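Local atomic coordinates of LamCAT (Aquimarina, PDB entry 6JHJ), a protein that probably hydrolyses laminarin, a beta-1,3-glucan of marine algae, as a bacterial family 16 glycoside hydrolase, here in a glutamate-to-alanine mutant. Residues W100-N105 / P112-I117; M70-R75 / N196-L201. All coordinates share one frame; numbering follows the deposited sequence.

Interactions 1 and 2 sit side by side, their centres about 10 Å apart, and together span four neighbouring strands: 63-71, 197-205, 95-103 and 116-118, each antiparallel to the next. Strand 197-205 meets strand 63-71 in interaction 2 and strand 95-103 along its other edge, where Trp100 O and Leu200 N are 2.8 Å apart, probably hydrogen-bonded. Along the chain the order is 70-75, 100-105, 112-117, 196-201, so the short connection of interaction 1 lies nested within the long one closed by interaction 2. Residues distant in sequence thus become neighbours in the curved sheet that, as in family 16 relatives, should carry the catalytic residues.

Interaction 1. Residues W100-N105 / P112-I117; sequences WMLGDN and PACGAI
Trp100 meets Ala116 with the edge of its indole: CE3 comes within 4.3 Å of Ala116 CB, which lies close to the ring plane. With CG tucked between the backbone N and the carbonyl carbon (chi1 56°), the ring folds over the face of the sheet that carries Leu102 and Ala116, and its NE1 is taken by Asn202. Met101 faces Ile117 as an antiparallel hydrogen-bonded pair; Met101 N donates to Ile117 O at 2.8 Å, and Ile117 N returns a bond to Met101 O at 2.9 Å. Their side chains start together on the other face, where the methionine chain then leads off toward Ile199. Leu102, in a non-hydrogen-bonded pair with Ala116, does its touching with one methyl: CD2 is 3.8 Å from Ala116 CB and 3.9 Å from Cys114 SG, bridging strand and turn. At Gly103 the ladder ends, its N reaching Gly115 O at 3.2 Å. A side chain at Gly103 would run straight into the carbonyl oxygen of Cys114. Asn105 closes the segment by bringing OD1 within 3.1 Å of Cys114 CB, a snug fit, while its ND2 has a weak bond to Glu192. The second segment enters through a type I turn from Pro112 to Gly115, which presents the cysteine side chain to Ile106 and Val109 of the short helix 106-109. Antiparallel strands joined by this compact helical connection lead into strand 116-118, where Ala116 stands at the position in which the E-x-D-x-x-E catalytic signature of family 16 would have its first glutamate; Ala116, probably the engineered residue, would then stand in for the nucleophile.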
ATOM      1  N   TRP A 100      -1.186  -1.270   1.178  1.00 17.59           N
ATOM      2  CA  TRP A 100      -2.518  -1.318   0.649  1.00 18.42           C
ATOM      3  C   TRP A 100      -2.933  -2.693   0.281  1.00 19.91           C
ATOM      4  O   TRP A 100      -2.171  -3.685   0.474  1.00 18.12           O
ATOM      5  CB  TRP A 100      -2.603  -0.394  -0.556  1.00 19.84           C
ATOM      6  CG  TRP A 100      -1.672  -0.569  -1.708  1.00 19.56           C
ATOM      7  CD1 TRP A 100      -0.321  -0.494  -1.707  1.00 20.14           C
ATOM      8  CD2 TRP A 100      -2.047  -0.709  -3.099  1.00 22.50           C
ATOM      9  NE1 TRP A 100       0.159  -0.563  -2.987  1.00 20.48           N
ATOM     10  CE2 TRP A 100      -0.874  -0.741  -3.855  1.00 21.83           C
ATOM     11  CE3 TRP A 100      -3.258  -0.849  -3.754  1.00 24.48           C
ATOM     12  CZ2 TRP A 100      -0.891  -0.825  -5.251  1.00 24.58           C
ATOM     13  CZ3 TRP A 100      -3.277  -0.949  -5.128  1.00 24.56           C
ATOM     14  CH2 TRP A 100      -2.103  -0.956  -5.860  1.00 23.32           C
ATOM     15  N   MET A 101      -4.169  -2.800  -0.195  1.00 18.90           N
ATOM     16  CA  MET A 101      -4.779  -4.099  -0.552  1.00 18.58           C
ATOM     17  C   MET A 101      -5.550  -3.984  -1.862  1.00 16.58           C
ATOM     18  O   MET A 101      -6.143  -2.927  -2.121  1.00 17.31           O
ATOM     19  CB  MET A 101      -5.710  -4.577   0.548  1.00 17.39           C
ATOM     20  CG  MET A 101      -5.109  -4.499   1.919  1.00 17.34           C
ATOM     21  SD  MET A 101      -6.204  -5.279   3.175  1.00 20.00           S
ATOM     22  CE  MET A 101      -5.883  -7.041   2.907  1.00 21.67           C
ATOM     23  N   LEU A 102      -5.615  -5.074  -2.602  1.00 16.72           N
ATOM     24  CA  LEU A 102      -6.433  -5.229  -3.803  1.00 18.10           C
ATOM     25  C   LEU A 102      -7.309  -6.472  -3.727  1.00 16.42           C
ATOM     26  O   LEU A 102      -6.911  -7.486  -3.180  1.00 18.34           O
ATOM     27  CB  LEU A 102      -5.565  -5.334  -5.053  1.00 18.20           C
ATOM     28  CG  LEU A 102      -4.949  -4.061  -5.595  1.00 19.86           C
ATOM     29  CD1 LEU A 102      -3.806  -4.319  -6.569  1.00 21.36           C
ATOM     30  CD2 LEU A 102      -6.007  -3.187  -6.228  1.00 19.42           C
ATOM     31  N   GLY A 103      -8.445  -6.437  -4.380  1.00 18.78           N
ATOM     32  CA  GLY A 103      -9.329  -7.613  -4.434  1.00 19.85           C
ATOM     33  C   GLY A 103      -8.647  -8.720  -5.253  1.00 21.21           C
ATOM     34  O   GLY A 103      -8.083  -8.459  -6.329  1.00 19.97           O
ATOM     35  N   ASP A 104      -8.665  -9.928  -4.740  1.00 21.71           N
ATOM     36  CA  ASP A 104      -8.224 -11.133  -5.460  1.00 22.35           C
ATOM     37  C   ASP A 104      -8.870 -11.225  -6.844  1.00 23.88           C
ATOM     38  O   ASP A 104      -8.235 -11.749  -7.754  1.00 25.40           O
ATOM     39  CB  ASP A 104      -8.696 -12.376  -4.741  1.00 24.58           C
ATOM     40  CG  ASP A 104      -7.752 -12.839  -3.676  1.00 28.65           C
ATOM     41  OD1 ASP A 104      -6.635 -12.315  -3.536  1.00 30.58           O
ATOM     42  OD2 ASP A 104      -8.125 -13.810  -2.995  1.00 28.36           O
ATOM     43  N   ASN A 105     -10.073 -10.691  -7.032  1.00 25.81           N
ATOM     44  CA  ASN A 105     -10.756 -10.851  -8.312  1.00 23.75           C
ATOM     45  C   ASN A 105     -10.239  -9.888  -9.345  1.00 25.91           C
ATOM     46  O   ASN A 105     -10.739  -9.841 -10.456  1.00 27.80           O
ATOM     47  CB  ASN A 105     -12.269 -10.778  -8.135  1.00 28.77           C
ATOM     48  CG  ASN A 105     -12.751  -9.408  -7.661  1.00 31.31           C
ATOM     49  OD1 ASN A 105     -11.963  -8.435  -7.483  1.00 31.01           O
ATOM     50  ND2 ASN A 105     -14.023  -9.321  -7.422  1.00 32.36           N
ATOM     51  N   PRO A 112     -10.539  -0.490 -11.571  1.00 31.47           N
ATOM     52  CA  PRO A 112     -10.802  -0.501 -10.133  1.00 26.49           C
ATOM     53  C   PRO A 112     -11.971  -1.345  -9.659  1.00 23.07           C
ATOM     54  O   PRO A 112     -12.255  -1.329  -8.457  1.00 22.08           O
ATOM     55  CB  PRO A 112     -11.076   0.962  -9.833  1.00 30.65           C
ATOM     56  CG  PRO A 112     -11.102   1.651 -11.165  1.00 33.17           C
ATOM     57  CD  PRO A 112     -11.306   0.601 -12.189  1.00 33.68           C
ATOM     58  N   ALA A 113     -12.588  -2.111 -10.527  1.00 23.49           N
ATOM     59  CA  ALA A 113     -13.725  -2.921 -10.062  1.00 24.15           C
ATOM     60  C   ALA A 113     -13.379  -3.838  -8.892  1.00 23.71           C
ATOM     61  O   ALA A 113     -14.256  -4.141  -8.077  1.00 24.60           O
ATOM     62  CB  ALA A 113     -14.315  -3.715 -11.213  1.00 25.90           C
ATOM     63  N   CYS A 114     -12.141  -4.329  -8.842  1.00 22.02           N
ATOM     64  CA  CYS A 114     -11.700  -5.241  -7.769  1.00 22.28           C
ATOM     65  C   CYS A 114     -11.721  -4.625  -6.401  1.00 21.96           C
ATOM     66  O   CYS A 114     -11.785  -5.355  -5.390  1.00 21.11           O
ATOM     67  CB  CYS A 114     -10.350  -5.824  -8.053  1.00 22.19           C
ATOM     68  SG  CYS A 114      -9.073  -4.539  -8.214  1.00 22.23           S
ATOM     69  N   GLY A 115     -11.692  -3.307  -6.351  1.00 21.73           N
ATOM     70  CA  GLY A 115     -11.543  -2.573  -5.113  1.00 21.26           C
ATOM     71  C   GLY A 115     -10.081  -2.463  -4.681  1.00 20.54           C
ATOM     72  O   GLY A 115      -9.280  -3.401  -4.893  1.00 20.42           O
ATOM     73  N   ALA A 116      -9.747  -1.365  -4.011  1.00 19.52           N
ATOM     74  CA  ALA A 116      -8.501  -1.236  -3.326  1.00 18.53           C
ATOM     75  C   ALA A 116      -8.743  -0.588  -1.983  1.00 18.32           C
ATOM     76  O   ALA A 116      -9.538   0.383  -1.904  1.00 18.58           O
ATOM     77  CB  ALA A 116      -7.523  -0.382  -4.147  1.00 19.53           C
ATOM     78  N   ILE A 117      -8.018  -1.023  -0.963  1.00 17.25           N
ATOM     79  CA  ILE A 117      -8.050  -0.376   0.336  1.00 16.99           C
ATOM     80  C   ILE A 117      -6.629   0.123   0.578  1.00 18.97           C
ATOM     81  O   ILE A 117      -5.717  -0.717   0.790  1.00 18.00           O
ATOM     82  CB  ILE A 117      -8.421  -1.353   1.500  1.00 17.82           C
ATOM     83  CG1 ILE A 117      -9.651  -2.156   1.177  1.00 18.20           C
ATOM     84  CG2 ILE A 117      -8.589  -0.500   2.807  1.00 18.14           C
ATOM     85  CD1 ILE A 117      -9.966  -3.215   2.195  1.00 17.52           C
TER

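Interaction 2. Residues M70-R75 / N196-L201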
ATOM      1  N   MET A  70       5.736  -5.365  -3.808  1.00 18.52           N
ATOM      2  CA  MET A  70       5.624  -6.774  -3.443  1.00 18.55           C
ATOM      3  C   MET A  70       4.194  -7.026  -2.991  1.00 17.85           C
ATOM      4  O   MET A  70       3.545  -6.063  -2.497  1.00 19.26           O
ATOM      5  CB  MET A  70       6.633  -7.128  -2.334  1.00 20.33           C
ATOM      6  CG  MET A  70       6.613  -6.232  -1.131  1.00 22.32           C
ATOM      7  SD  MET A  70       8.182  -6.229  -0.234  1.00 23.05           S
ATOM      8  CE  MET A  70       7.966  -7.688   0.741  1.00 24.17           C
ATOM      9  N   LYS A  71       3.709  -8.255  -3.127  1.00 18.16           N
ATOM     10  CA  LYS A  71       2.287  -8.547  -2.904  1.00 18.05           C
ATOM     11  C   LYS A  71       2.099  -9.964  -2.432  1.00 17.97           C
ATOM     12  O   LYS A  71       2.918 -10.800  -2.706  1.00 19.55           O
ATOM     13  CB  LYS A  71       1.463  -8.329  -4.170  1.00 17.91           C
ATOM     14  CG  LYS A  71       1.860  -9.296  -5.297  1.00 19.43           C
ATOM     15  CD  LYS A  71       1.236  -8.951  -6.618  1.00 19.33           C
ATOM     16  CE  LYS A  71       1.673  -9.937  -7.718  1.00 22.17           C
ATOM     17  NZ  LYS A  71       1.003  -9.573  -9.006  1.00 20.73           N
ATOM     18  N   THR A  72       1.009 -10.246  -1.717  1.00 20.08           N
ATOM     19  CA  THR A  72       0.720 -11.634  -1.293  1.00 19.63           C
ATOM     20  C   THR A  72      -0.287 -12.301  -2.272  1.00 20.27           C
ATOM     21  O   THR A  72      -0.704 -13.407  -2.004  1.00 22.21           O
ATOM     22  CB  THR A  72       0.152 -11.658   0.132  1.00 21.02           C
ATOM     23  OG1 THR A  72      -1.121 -11.010   0.124  1.00 20.44           O
ATOM     24  CG2 THR A  72       1.068 -10.932   1.120  1.00 21.47           C
ATOM     25  N   GLN A  73      -0.614 -11.651  -3.377  1.00 19.95           N
ATOM     26  CA  GLN A  73      -1.494 -12.172  -4.416  1.00 21.09           C
ATOM     27  C   GLN A  73      -1.095 -13.591  -4.821  1.00 22.51           C
ATOM     28  O   GLN A  73       0.049 -13.807  -5.062  1.00 23.26           O
ATOM     29  CB  GLN A  73      -1.467 -11.280  -5.665  1.00 23.36           C
ATOM     30  CG  GLN A  73      -2.516 -11.649  -6.693  1.00 22.00           C
ATOM     31  CD  GLN A  73      -2.540 -10.738  -7.886  1.00 24.34           C
ATOM     32  OE1 GLN A  73      -1.586 -10.010  -8.130  1.00 21.97           O
ATOM     33  NE2 GLN A  73      -3.609 -10.830  -8.698  1.00 22.08           N
ATOM     34  N   GLY A  74      -2.052 -14.535  -4.804  1.00 24.97           N
ATOM     35  CA  GLY A  74      -1.797 -15.884  -5.147  1.00 25.94           C
ATOM     36  C   GLY A  74      -1.262 -16.759  -4.019  1.00 27.89           C
ATOM     37  O   GLY A  74      -1.118 -17.959  -4.189  1.00 28.14           O
ATOM     38  N   ARG A  75      -1.003 -16.181  -2.864  1.00 22.94           N
ATOM     39  CA  ARG A  75      -0.520 -16.914  -1.711  1.00 23.79           C
ATOM     40  C   ARG A  75      -1.397 -16.697  -0.507  1.00 24.56           C
ATOM     41  O   ARG A  75      -1.732 -17.651   0.171  1.00 24.02           O
ATOM     42  CB  ARG A  75       0.892 -16.453  -1.335  1.00 28.99           C
ATOM     43  CG  ARG A  75       1.885 -16.392  -2.495  1.00 38.76           C
ATOM     44  CD  ARG A  75       2.527 -17.725  -2.734  1.00 44.91           C
ATOM     45  NE  ARG A  75       3.052 -18.240  -1.458  1.00 48.89           N
ATOM     46  CZ  ARG A  75       2.529 -19.240  -0.742  1.00 48.22           C
ATOM     47  NH1 ARG A  75       1.482 -19.947  -1.162  1.00 53.27           N
ATOM     48  NH2 ARG A  75       3.071 -19.546   0.418  1.00 57.94           N
ATOM     49  N   ASN A 196     -12.254 -11.495  -0.827  1.00 19.82           N
ATOM     50  CA  ASN A 196     -10.903 -11.570  -0.303  1.00 20.28           C
ATOM     51  C   ASN A 196      -9.998 -10.535  -0.988  1.00 20.91           C
ATOM     52  O   ASN A 196     -10.131 -10.279  -2.168  1.00 20.38           O
ATOM     53  CB  ASN A 196     -10.266 -12.964  -0.540  1.00 23.26           C
ATOM     54  CG  ASN A 196     -11.148 -14.091  -0.075  1.00 34.91           C
ATOM     55  OD1 ASN A 196     -11.768 -14.013   0.911  1.00 29.08           O
ATOM     56  ND2 ASN A 196     -11.362 -15.066  -0.957  1.00 53.97           N
ATOM     57  N   PHE A 197      -9.099  -9.949  -0.222  1.00 19.46           N
ATOM     58  CA  PHE A 197      -8.104  -9.012  -0.711  1.00 19.96           C
ATOM     59  C   PHE A 197      -6.728  -9.487  -0.261  1.00 20.33           C
ATOM     60  O   PHE A 197      -6.589 -10.073   0.842  1.00 20.75           O
ATOM     61  CB  PHE A 197      -8.318  -7.626  -0.062  1.00 19.64           C
ATOM     62  CG  PHE A 197      -9.420  -6.819  -0.685  1.00 18.12           C
ATOM     63  CD1 PHE A 197     -10.715  -7.267  -0.661  1.00 21.11           C
ATOM     64  CD2 PHE A 197      -9.172  -5.604  -1.211  1.00 20.38           C
ATOM     65  CE1 PHE A 197     -11.727  -6.511  -1.301  1.00 20.01           C
ATOM     66  CE2 PHE A 197     -10.140  -4.817  -1.797  1.00 20.34           C
ATOM     67  CZ  PHE A 197     -11.433  -5.269  -1.820  1.00 21.30           C
ATOM     68  N   PHE A 198      -5.726  -9.180  -1.068  1.00 20.61           N
ATOM     69  CA  PHE A 198      -4.322  -9.414  -0.779  1.00 20.15           C
ATOM     70  C   PHE A 198      -3.604  -8.091  -0.457  1.00 19.89           C
ATOM     71  O   PHE A 198      -4.165  -7.037  -0.755  1.00 18.71           O
ATOM     72  CB  PHE A 198      -3.633 -10.153  -1.897  1.00 19.59           C
ATOM     73  CG  PHE A 198      -3.588  -9.452  -3.188  1.00 17.63           C
ATOM     74  CD1 PHE A 198      -2.542  -8.586  -3.521  1.00 18.28           C
ATOM     75  CD2 PHE A 198      -4.551  -9.680  -4.142  1.00 20.19           C
ATOM     76  CE1 PHE A 198      -2.528  -7.982  -4.763  1.00 19.31           C
ATOM     77  CE2 PHE A 198      -4.516  -9.076  -5.364  1.00 19.48           C
ATOM     78  CZ  PHE A 198      -3.527  -8.206  -5.694  1.00 19.54           C
ATOM     79  N   ILE A 199      -2.404  -8.210   0.123  1.00 18.32           N
ATOM     80  CA  ILE A 199      -1.656  -7.032   0.590  1.00 17.12           C
ATOM     81  C   ILE A 199      -0.565  -6.694  -0.367  1.00 16.12           C
ATOM     82  O   ILE A 199       0.046  -7.599  -0.998  1.00 19.22           O
ATOM     83  CB  ILE A 199      -1.044  -7.347   1.975  1.00 19.99           C
ATOM     84  CG1 ILE A 199      -2.133  -7.361   3.056  1.00 21.59           C
ATOM     85  CG2 ILE A 199       0.028  -6.353   2.354  1.00 20.48           C
ATOM     86  CD1 ILE A 199      -1.677  -7.950   4.386  1.00 23.84           C
ATOM     87  N   LEU A 200      -0.260  -5.403  -0.505  1.00 17.41           N
ATOM     88  CA  LEU A 200       0.863  -4.903  -1.273  1.00 16.85           C
ATOM     89  C   LEU A 200       1.654  -3.883  -0.397  1.00 17.97           C
ATOM     90  O   LEU A 200       1.063  -3.163   0.440  1.00 17.42           O
ATOM     91  CB  LEU A 200       0.402  -4.140  -2.513  1.00 18.13           C
ATOM     92  CG  LEU A 200      -0.467  -4.975  -3.482  1.00 17.57           C
ATOM     93  CD1 LEU A 200      -1.924  -4.655  -3.213  1.00 19.02           C
ATOM     94  CD2 LEU A 200      -0.129  -4.576  -4.903  1.00 17.78           C
ATOM     95  N   LEU A 201       2.958  -3.832  -0.648  1.00 18.14           N
ATOM     96  CA  LEU A 201       3.852  -2.779  -0.152  1.00 19.70           C
ATOM     97  C   LEU A 201       4.606  -2.283  -1.340  1.00 18.46           C
ATOM     98  O   LEU A 201       5.101  -3.084  -2.097  1.00 18.88           O
ATOM     99  CB  LEU A 201       4.824  -3.335   0.858  1.00 19.33           C
ATOM    100  CG  LEU A 201       4.265  -3.682   2.230  1.00 20.63           C
ATOM    101  CD1 LEU A 201       5.290  -4.482   2.988  1.00 21.37           C
ATOM    102  CD2 LEU A 201       3.988  -2.379   2.998  1.00 23.24           C
TER
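Gln73 lies flat across the Phe198 ring, and its whole side chain can be followed over that one face. CB sits almost exactly above the ring centre, 3.4 Å from the centroid, in a CH-pi contact. With CG anti to the backbone N (chi1 -171°), the extended chain runs out toward the far rim: CG is 3.5 Å from Phe198 CE2, and CD is 3.5 Å from Phe198 CZ. The terminal amide stacks on the ring, the two planes only 11° apart. At the tip, OE1 still rests 3.6 Å from Phe198 CZ and accepts a bond from Lys71 NZ at 2.8 Å; that ammonium group also has a salt bridge to Glu23. Replacing Phe198 by alanine would probably take away the surface under Gln73, leaving its amide free to swing and less able to hold the lysine. Below this layer the strands 63-71 and 197-205 run antiparallel, part of the beta-jelly-roll sandwich of family 16 enzymes, with Phe198 and Leu200 on the same side of the sheet as Trp100 and Leu102. Lys71 CB packs 3.9 Å from Leu200 CG on this side. Met70 and Leu201 form a hydrogen-bonded pair on the opposite face, their side chains side by side and both resting on Leu51 of strand 50-60. Where strand 63-71 ends, Thr72 prolongs the pairing: its N donates to Ile199 O in the carbonyl plane at 2.9 Å, and its hydroxyl oxygen stands in for a backbone acceptor, receiving Ile199 N at 3.1 Å along a nearly straight line (170°). The same OG1 is also hydrogen-bonded to Lys76 O, within the turn that follows the strand.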